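Local coordinates for uncharacterized protein DUF1470 (Jannaschia sp. CCS1, PDB 3H0N) that is of unknown function but carries a zinc-binding treble-clef finger beside a helical domain and possibly acts as a transcription regulator, at residues T23-G29 and H151-R155. Sequence-based numbering, arbitrary orientation.
With NA (sodium ion), chain D; ZN (zinc ion), chain B.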
loop_
_atom_site.group_PDB
_atom_site.type_symbol
_atom_site.label_atom_id
_atom_site.label_comp_id
_atom_site.label_asym_id
_atom_site.label_seq_id
_atom_site.Cartn_x
_atom_site.Cartn_y
_atom_site.Cartn_z
ATOM N N THR A 23 -7.762 19.421 -16.373
ATOM C CA THR A 23 -8.430 20.452 -15.562
ATOM C C THR A 23 -8.215 21.816 -16.197
ATOM O O THR A 23 -7.078 22.221 -16.398
ATOM C CB THR A 23 -7.877 20.487 -14.161
ATOM O OG1 THR A 23 -8.037 19.185 -13.586
ATOM C CG2 THR A 23 -8.644 21.481 -13.318
ATOM N N PRO A 24 -9.280 22.559 -16.541
ATOM C CA PRO A 24 -9.084 23.908 -17.081
ATOM C C PRO A 24 -8.425 24.821 -16.069
ATOM O O PRO A 24 -8.543 24.598 -14.874
ATOM C CB PRO A 24 -10.511 24.381 -17.351
ATOM C CG PRO A 24 -11.348 23.163 -17.395
ATOM C CD PRO A 24 -10.706 22.190 -16.467
ATOM N N GLY A 25 -7.690 25.826 -16.524
ATOM C CA GLY A 25 -7.083 26.780 -15.619
ATOM C C GLY A 25 -6.007 27.499 -16.398
ATOM O O GLY A 25 -6.256 28.090 -17.435
ATOM N N SER A 26 -4.796 27.403 -15.893
ATOM C CA SER A 26 -3.628 27.908 -16.622
ATOM C C SER A 26 -2.477 26.924 -16.428
ATOM O O SER A 26 -2.412 26.204 -15.425
ATOM C CB SER A 26 -3.244 29.329 -16.181
ATOM O OG SER A 26 -2.905 29.408 -14.822
ATOM N N ARG A 27 -1.561 26.942 -17.391
ATOM C CA ARG A 27 -0.424 26.037 -17.416
ATOM C C ARG A 27 0.806 26.766 -17.921
ATOM O O ARG A 27 0.816 27.299 -19.019
ATOM C CB ARG A 27 -0.743 24.838 -18.294
ATOM C CG ARG A 27 0.451 23.907 -18.480
ATOM C CD ARG A 27 0.084 22.743 -19.381
ATOM N NE ARG A 27 1.207 21.827 -19.643
ATOM C CZ ARG A 27 2.169 22.028 -20.531
ATOM N NH1 ARG A 27 2.227 23.121 -21.288
ATOM N NH2 ARG A 27 3.105 21.088 -20.667
ATOM N N ARG A 28 1.821 26.891 -17.071
ATOM C CA ARG A 28 3.106 27.445 -17.499
ATOM C C ARG A 28 2.982 28.824 -18.113
ATOM O O ARG A 28 3.698 29.149 -19.047
ATOM C CB ARG A 28 3.791 26.440 -18.432
ATOM C CG ARG A 28 4.094 25.099 -17.733
ATOM C CD ARG A 28 4.785 24.139 -18.660
ATOM N NE ARG A 28 4.976 22.853 -18.028
ATOM C CZ ARG A 28 5.722 21.872 -18.534
ATOM N NH1 ARG A 28 6.384 22.064 -19.678
ATOM N NH2 ARG A 28 5.819 20.726 -17.880
ATOM N N GLY A 29 2.100 29.643 -17.557
ATOM C CA GLY A 29 1.954 31.042 -17.921
ATOM C C GLY A 29 0.872 31.365 -18.932
ATOM O O GLY A 29 0.658 32.539 -19.239
ATOM N N HIS A 151 3.127 32.647 -12.007
ATOM C CA HIS A 151 2.053 33.445 -12.589
ATOM C C HIS A 151 1.356 32.691 -13.692
ATOM O O HIS A 151 1.986 32.097 -14.611
ATOM C CB HIS A 151 2.645 34.756 -13.114
ATOM C CG HIS A 151 1.671 35.646 -13.847
ATOM N ND1 HIS A 151 0.694 36.354 -13.183
ATOM C CD2 HIS A 151 1.548 35.961 -15.161
ATOM C CE1 HIS A 151 0.023 37.079 -14.069
ATOM N NE2 HIS A 151 0.516 36.865 -15.269
ATOM N N ARG A 152 0.018 32.717 -13.657
ATOM C CA ARG A 152 -0.788 31.987 -14.630
ATOM C C ARG A 152 -0.317 30.536 -14.795
ATOM O O ARG A 152 -0.139 30.001 -15.908
ATOM C CB ARG A 152 -0.891 32.724 -15.967
ATOM C CG ARG A 152 -1.737 33.935 -15.884
ATOM C CD ARG A 152 -1.917 34.585 -17.229
ATOM N NE ARG A 152 -2.766 35.745 -17.079
ATOM C CZ ARG A 152 -3.196 36.508 -18.065
ATOM N NH1 ARG A 152 -2.846 36.251 -19.310
ATOM N NH2 ARG A 152 -3.998 37.513 -17.777
ATOM N N CYS A 153 -0.147 29.893 -13.644
ATOM C CA CYS A 153 -0.065 28.437 -13.625
ATOM C C CYS A 153 -0.768 27.925 -12.407
ATOM O O CYS A 153 -0.354 28.270 -11.293
ATOM C CB CYS A 153 1.359 27.963 -13.628
ATOM S SG CYS A 153 1.479 26.158 -13.862
ATOM N N ASP A 154 -1.818 27.135 -12.585
ATOM C CA ASP A 154 -2.433 26.435 -11.444
ATOM C C ASP A 154 -2.369 24.928 -11.542
ATOM O O ASP A 154 -3.188 24.202 -10.961
ATOM C CB ASP A 154 -3.841 26.938 -11.173
ATOM C CG ASP A 154 -4.837 26.529 -12.212
ATOM O OD1 ASP A 154 -4.493 26.055 -13.290
ATOM O OD2 ASP A 154 -6.037 26.700 -11.913
ATOM N N ARG A 155 -1.341 24.458 -12.207
ATOM C CA ARG A 155 -1.087 23.032 -12.239
ATOM C C ARG A 155 -0.692 22.544 -10.849
ATOM O O ARG A 155 -0.125 23.267 -10.031
ATOM C CB ARG A 155 -0.012 22.683 -13.256
ATOM C CG ARG A 155 -0.306 23.058 -14.684
ATOM C CD ARG A 155 -1.581 22.491 -15.244
ATOM N NE ARG A 155 -2.730 23.324 -14.972
ATOM C CZ ARG A 155 -3.993 22.976 -15.250
ATOM N NH1 ARG A 155 -4.295 21.826 -15.830
ATOM N NH2 ARG A 155 -4.997 23.813 -14.977
HETATM NA NA NA D . 0.121 29.962 -9.827
HETATM ZN ZN ZN B . 3.620 25.734 -13.043
HETATM O O HOH W 1 -7.617 24.711 -12.203
HETATM O O HOH W 2 -0.890 34.493 -20.554
HETATM O O HOH W 3 -1.531 31.182 -11.045
HETATM O O HOH W 4 -2.406 29.527 -8.821
HETATM O O HOH W 5 0.362 31.693 -8.288
#
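A zinc ligand of the treble-clef finger (CGNR family) accepts a hydrogen bond from the putative stress-induced transcription regulator domain: the backbone N of Arg28 points almost straight at Cys153 SG (3.3 Å, 174°), while that sulfur binds the zinc ion at 2.3 Å. Such an N-H...S bond probably spreads some of the thiolate charge. SG, anti to the backbone N (chi1 -171°), is thereby placed between the zinc ion and Arg28 N; the carbonyl O of the same residue binds a sodium ion. Arg155 grips the other end of 23-29. Its chain bends at chi2 and chi3 and brings NH1 and NH2 end-on to a single acceptor, Thr23 O, which lies 2.9 Å from NH1 in the guanidinium plane. From the same group NE reaches Ser26 O, tilted from that plane, while Asp154 N meets this oxygen from the opposite face of the carbonyl. Asp154 OD1 is likewise shared: Ser26 N comes to it from above the carboxylate plane at 2.9 Å, nearly straight (176°), and Arg155 NH2 forms a salt bridge to it on the syn side, so that the guanidinium is held edge-on between Asp154 OD1 and Thr23 O, which limits its rotation. A methionine in place of Arg155 would probably leave Thr23 O without its two guanidinium donors and Asp154 without its charge partner. One water donates to both Pro24 O and Asp154 OD2. Gly25 CA passes 3.6 Å from Asp154 OD1, where a side chain would collide. Farther along, Gly29 N binds Arg152 O at 2.8 Å. Cys148, Cys169 and Cys173 complete the zinc site. Thus the loop between strands 145-147 and 156-158 docks on strand 25-27, just after helix 10-22, whose Asn20 O also accepts from Arg155 NH1, while Arg28 lies against helix 171-180.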